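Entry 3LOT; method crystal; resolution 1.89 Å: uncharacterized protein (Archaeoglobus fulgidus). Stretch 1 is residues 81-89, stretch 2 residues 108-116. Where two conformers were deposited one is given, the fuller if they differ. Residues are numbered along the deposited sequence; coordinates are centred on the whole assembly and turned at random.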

ATOM      1  N   VAL D  81      33.589  15.601 -10.815  1.00 13.06           N
ATOM      2  CA  VAL D  81      32.323  15.382 -10.134  1.00 12.96           C
ATOM      3  C   VAL D  81      31.243  16.347 -10.592  1.00 13.49           C
ATOM      4  O   VAL D  81      31.526  17.525 -10.881  1.00 13.70           O
ATOM      5  N   VAL D  82      30.002  15.852 -10.676  1.00 13.59           N
ATOM      6  CA  VAL D  82      28.863  16.719 -10.962  1.00 12.68           C
ATOM      7  C   VAL D  82      28.559  17.572  -9.703  1.00 12.89           C
ATOM      8  O   VAL D  82      28.401  17.054  -8.594  1.00 13.09           O
ATOM      9  N   ILE D  83      28.560  18.887  -9.888  1.00 12.08           N
ATOM     10  CA  ILE D  83      28.382  19.834  -8.790  1.00 12.73           C
ATOM     11  C   ILE D  83      26.945  20.338  -8.803  1.00 13.05           C
ATOM     12  O   ILE D  83      26.518  21.114  -9.702  1.00 12.61           O
ATOM     13  N   ASN D  84      26.172  19.811  -7.874  1.00 13.10           N
ATOM     14  CA  ASN D  84      24.751  20.151  -7.696  1.00 13.82           C
ATOM     15  C   ASN D  84      24.663  21.247  -6.637  1.00 14.16           C
ATOM     16  O   ASN D  84      25.068  21.021  -5.491  1.00 15.28           O
ATOM     17  N   VAL D  85      24.085  22.386  -7.008  0.50 14.06           N
ATOM     18  CA  VAL D  85      23.974  23.548  -6.124  0.50 14.00           C
ATOM     19  C   VAL D  85      22.560  23.673  -5.510  0.50 13.58           C
ATOM     20  O   VAL D  85      21.562  23.435  -6.178  0.50 12.76           O
ATOM     21  N   THR D  86      22.476  24.059  -4.243  1.00 13.40           N
ATOM     22  CA  THR D  86      21.183  24.285  -3.631  1.00 13.89           C
ATOM     23  C   THR D  86      20.616  25.639  -4.055  1.00 14.46           C
ATOM     24  O   THR D  86      21.331  26.616  -4.266  1.00 15.13           O
ATOM     25  N   THR D  87      19.312  25.659  -4.237  1.00 16.61           N
ATOM     26  CA  THR D  87      18.536  26.885  -4.220  1.00 18.36           C
ATOM     27  C   THR D  87      17.567  26.843  -3.043  1.00 20.26           C
ATOM     28  O   THR D  87      16.733  27.734  -2.923  1.00 21.22           O
ATOM     29  N   GLY D  88      17.672  25.812  -2.197  1.00 20.82           N
ATOM     30  CA  GLY D  88      16.851  25.688  -0.973  1.00 21.85           C
ATOM     31  C   GLY D  88      17.535  26.307   0.246  1.00 21.50           C
ATOM     32  O   GLY D  88      16.875  26.871   1.129  1.00 22.77           O
ATOM     33  N   GLY D  89      18.870  26.204   0.290  1.00 22.11           N
ATOM     34  CA  GLY D  89      19.695  26.866   1.297  1.00 21.06           C
ATOM     35  C   GLY D  89      19.317  28.313   1.563  1.00 21.25           C
ATOM     36  O   GLY D  89      19.319  29.122   0.662  1.00 19.97           O
ATOM     37  N   LYS D 108      25.307  29.090 -13.517  1.00 14.02           N
ATOM     38  CA  LYS D 108      24.815  28.159 -14.552  1.00 13.10           C
ATOM     39  C   LYS D 108      25.289  26.727 -14.339  1.00 12.24           C
ATOM     40  O   LYS D 108      25.980  26.157 -15.169  1.00 11.54           O
ATOM     41  N   PRO D 109      24.944  26.134 -13.182  1.00 11.68           N
ATOM     42  CA  PRO D 109      25.392  24.794 -12.903  1.00 12.27           C
ATOM     43  C   PRO D 109      24.657  23.771 -13.759  1.00 12.75           C
ATOM     44  O   PRO D 109      23.611  24.069 -14.351  1.00 13.66           O
ATOM     45  N   GLU D 110      25.210  22.569 -13.804  1.00 13.15           N
ATOM     46  CA  GLU D 110      24.609  21.463 -14.535  1.00 12.69           C
ATOM     47  C   GLU D 110      23.286  21.019 -13.930  1.00 12.61           C
ATOM     48  O   GLU D 110      22.396  20.582 -14.652  1.00 12.40           O
ATOM     49  N   ILE D 111      23.196  21.053 -12.607  1.00 11.85           N
ATOM     50  CA  ILE D 111      22.006  20.598 -11.899  1.00 11.97           C
ATOM     51  C   ILE D 111      21.943  21.424 -10.599  1.00 12.72           C
ATOM     52  O   ILE D 111      22.988  21.847 -10.051  1.00 12.36           O
ATOM     53  N   ALA D 112      20.738  21.726 -10.152  1.00 12.66           N
ATOM     54  CA  ALA D 112      20.540  22.436  -8.895  1.00 13.18           C
ATOM     55  C   ALA D 112      19.212  22.030  -8.259  1.00 15.05           C
ATOM     56  O   ALA D 112      18.325  21.521  -8.947  1.00 14.05           O
ATOM     57  N   THR D 113      19.085  22.212  -6.949  1.00 15.28           N
ATOM     58  CA  THR D 113      17.900  21.681  -6.303  1.00 17.72           C
ATOM     59  C   THR D 113      16.740  22.657  -6.520  1.00 19.24           C
ATOM     60  O   THR D 113      16.957  23.847  -6.711  1.00 20.64           O
ATOM     61  N   PHE D 114      15.527  22.105  -6.485  1.00 19.98           N
ATOM     62  CA  PHE D 114      14.288  22.745  -6.905  1.00 20.94           C
ATOM     63  C   PHE D 114      13.219  22.148  -5.984  1.00 21.57           C
ATOM     64  O   PHE D 114      12.645  21.127  -6.317  1.00 21.86           O
ATOM     65  N   ASN D 115      13.013  22.790  -4.830  1.00 20.62           N
ATOM     66  CA  ASN D 115      12.035  22.389  -3.798  1.00 20.77           C
ATOM     67  C   ASN D 115      10.544  22.616  -4.159  1.00 19.24           C
ATOM     68  O   ASN D 115      10.142  23.710  -4.598  1.00 20.56           O
HETATM   69  N   MSE D 116       9.744  21.571  -4.006  1.00 16.59           N
HETATM   70  CA  MSE D 116       8.429  21.519  -4.690  1.00 14.53           C
HETATM   71  C   MSE D 116       7.195  21.861  -3.864  1.00 13.81           C
HETATM   72  O   MSE D 116       6.077  21.557  -4.288  1.00 13.97           O
TER

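The most unusual feature of this contact is that direct backbone pairing of the two parallel strands is confined to its middle, while waters bridge the stretches at both ends. Strands 82-85 and 111-115 run in nearly the same direction, 29° apart, and the centre of their pairing is Val85 beside Ala112. Val85 N donates to Ile111 O at 3.3 Å, and Thr113 N returns a shorter bond to Val85 O at 2.9 Å, so Val85 uses both its amide and its carbonyl on the residues flanking Ala112, as expected for a parallel bridge. One residue earlier, Asn84 CA lies 3.4 Å from Ile111 O in a CA-H...O contact.

Before this point waters link strand residue Ile83 to Glu110, just ahead of the second strand. Water 1 donates to Ile83 O (2.7 Å) and accepts from Glu110 N (2.9 Å), linking backbone to backbone. Water 2 accepts from Ile83 N (3.0 Å) and donates to Glu110 OE1 (2.8 Å), so the carboxylate's polar link to Ile83 runs through a water, while OE1 also lies 4.0 Å from Val82 CG1. Glu110 points its CA-to-CB bond toward the first stretch, with chi1 m and chi2 t. The Ile83 side chain (m, t) is directed sideways and does not touch the other stretch; its contribution here comes from its backbone.

Apolar packing occurs on both faces of the sheet. Asn84 and Ile111 share one face, where Ile111, t at both chi angles, brings CG2 to 3.6 Å from Val82 CG1 and 3.8 Å from Asn84 CB. Val82 is itself t. Asn84, also t, carries its amide nearer to the second stretch than its CB direction alone would suggest, placing OD1 3.3 Å from Thr113 CG2; the polar ends of this amide are satisfied elsewhere in the structure. On the face of Val85 and Ala112 the apolar contacts are longer. Val85, t in the conformer given, sets CG2 3.9 Å from Pro109 CB, and its CB is 4.4 Å from Ala112 CB. The proline points toward the first stretch and extends the apolar surface beyond the alanine methyl.

Past the strand pairing, threonines take over. Thr87 (p) donates its hydroxyl to the backbone, OG1 to Thr113 O at 2.6 Å, whereas its amide makes a weak bond, N to Thr113 OG1 at 3.4 Å. Thr113, likewise p, is thus approached at both its carbonyl and its side chain by one residue. Thr86 (t) points away overall, though its OG1 lies 3.4 Å from Thr113 OG1; that Thr86 OG1 accepts from Gly88 N at 2.8 Å and Gly89 N at 2.9 Å in the following segment.

Asn115 (m) points toward the first stretch and closes this end. Its ND2 lies 3.3 Å from Gly88 CA, and an ideal CB on Gly88 would fall 2.5 Å from that same ND2, a clash that the glycine avoids. Water 3 completes the junction, donating to Thr87 OG1 (2.6 Å) and accepting from Asn115 ND2 (3.0 Å).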

ATOM      1  CB  VAL D  81      32.495  15.506  -8.592  1.00 13.72           C
ATOM      2  CG1 VAL D  81      32.748  16.961  -8.179  1.00 11.40           C
ATOM      3  CG2 VAL D  81      31.285  14.898  -7.859  1.00 10.60           C
ATOM      4  CB  VAL D  82      27.609  15.919 -11.446  1.00 13.35           C
ATOM      5  CG1 VAL D  82      26.420  16.848 -11.717  1.00 10.56           C
ATOM      6  CG2 VAL D  82      27.938  15.110 -12.743  1.00 11.90           C
ATOM      7  CB  ILE D  83      29.373  21.026  -8.894  1.00 13.13           C
ATOM      8  CG1 ILE D  83      30.843  20.518  -8.933  1.00 11.71           C
ATOM      9  CG2 ILE D  83      29.060  22.006  -7.751  1.00 11.99           C
ATOM     10  CD1 ILE D  83      31.892  21.540  -9.417  1.00 10.02           C
ATOM     11  CB  ASN D  84      24.022  18.875  -7.216  1.00 14.07           C
ATOM     12  CG  ASN D  84      22.515  19.081  -6.935  1.00 15.39           C
ATOM     13  OD1 ASN D  84      22.121  20.094  -6.380  1.00 19.33           O
ATOM     14  ND2 ASN D  84      21.684  18.065  -7.256  1.00 17.70           N
ATOM     15  CB  VAL D  85      24.303  24.811  -6.930  0.50 14.24           C
ATOM     16  CG1 VAL D  85      24.308  26.026  -6.047  0.50 14.24           C
ATOM     17  CG2 VAL D  85      25.642  24.619  -7.614  0.50 14.28           C
ATOM     18  CB  THR D  86      21.266  24.255  -2.125  1.00 13.93           C
ATOM     19  OG1 THR D  86      19.942  24.260  -1.588  1.00 13.28           O
ATOM     20  CG2 THR D  86      22.041  25.495  -1.612  1.00 10.91           C
ATOM     21  CB  THR D  87      17.710  27.108  -5.530  1.00 18.70           C
ATOM     22  OG1 THR D  87      16.640  26.163  -5.610  1.00 20.45           O
ATOM     23  CG2 THR D  87      18.574  26.975  -6.749  1.00 17.21           C
ATOM     24  CB  LYS D 108      25.214  28.674 -15.943  1.00 13.72           C
ATOM     25  CG  LYS D 108      24.752  30.071 -16.234  1.00 15.76           C
ATOM     26  CD  LYS D 108      25.276  30.537 -17.573  1.00 18.95           C
ATOM     27  CE  LYS D 108      24.478  31.645 -18.171  1.00 24.00           C
ATOM     28  NZ  LYS D 108      24.263  32.764 -17.219  1.00 27.83           N
ATOM     29  CB  PRO D 109      25.012  24.584 -11.412  1.00 11.75           C
ATOM     30  CG  PRO D 109      23.833  25.496 -11.202  1.00 12.06           C
ATOM     31  CD  PRO D 109      24.064  26.672 -12.126  1.00 11.77           C
ATOM     32  CB  GLU D 110      25.548  20.256 -14.571  1.00 13.10           C
ATOM     33  CG  GLU D 110      26.886  20.445 -15.355  1.00 11.67           C
ATOM     34  CD  GLU D 110      27.633  19.136 -15.512  1.00 10.56           C
ATOM     35  OE1 GLU D 110      28.406  18.779 -14.592  1.00 15.89           O
ATOM     36  OE2 GLU D 110      27.442  18.436 -16.529  1.00  9.62           O
ATOM     37  CB  ILE D 111      22.081  19.049 -11.688  1.00 12.58           C
ATOM     38  CG1 ILE D 111      20.834  18.494 -10.984  1.00 11.06           C
ATOM     39  CG2 ILE D 111      23.395  18.629 -10.921  1.00 10.91           C
ATOM     40  CD1 ILE D 111      20.631  17.050 -11.239  1.00 11.54           C
ATOM     41  CB  ALA D 112      20.600  23.907  -9.070  1.00 12.50           C
ATOM     42  CB  THR D 113      18.125  21.294  -4.817  1.00 17.34           C
ATOM     43  OG1 THR D 113      18.475  22.417  -4.022  1.00 17.83           O
ATOM     44  CG2 THR D 113      19.225  20.289  -4.729  1.00 19.98           C
ATOM     45  CB  PHE D 114      14.012  22.340  -8.370  1.00 20.90           C
ATOM     46  CG  PHE D 114      13.021  23.201  -9.097  1.00 18.95           C
ATOM     47  CD1 PHE D 114      11.704  23.215  -8.728  1.00 18.16           C
ATOM     48  CD2 PHE D 114      13.424  23.943 -10.183  1.00 18.22           C
ATOM     49  CE1 PHE D 114      10.783  23.963  -9.436  1.00 22.97           C
ATOM     50  CE2 PHE D 114      12.530  24.697 -10.927  1.00 20.31           C
ATOM     51  CZ  PHE D 114      11.181  24.719 -10.569  1.00 19.42           C
ATOM     52  CB  ASN D 115      12.394  23.121  -2.557  1.00 19.96           C
ATOM     53  CG  ASN D 115      13.778  22.744  -2.091  1.00 24.06           C
ATOM     54  OD1 ASN D 115      13.952  21.687  -1.456  1.00 28.85           O
ATOM     55  ND2 ASN D 115      14.791  23.589  -2.420  1.00 24.69           N
HETATM   56  CB  MSE D 116       8.260  20.131  -5.295  1.00 14.09           C
HETATM   57  CG  MSE D 116       9.137  19.880  -6.428  1.00 12.17           C
HETATM   58 SE   MSE D 116       8.685  21.020  -7.930  0.75 11.15          SE
HETATM   59  CE  MSE D 116       6.801  20.819  -7.999  1.00 15.33           C
TER
HETATM   60  O   HOH W   1      27.453  22.240 -11.952  1.00  7.41           O
HETATM   61  O   HOH W   2      29.371  20.278 -12.404  1.00 10.92           O
HETATM   62  O   HOH W   3      14.298  25.613  -4.531  1.00 29.35           O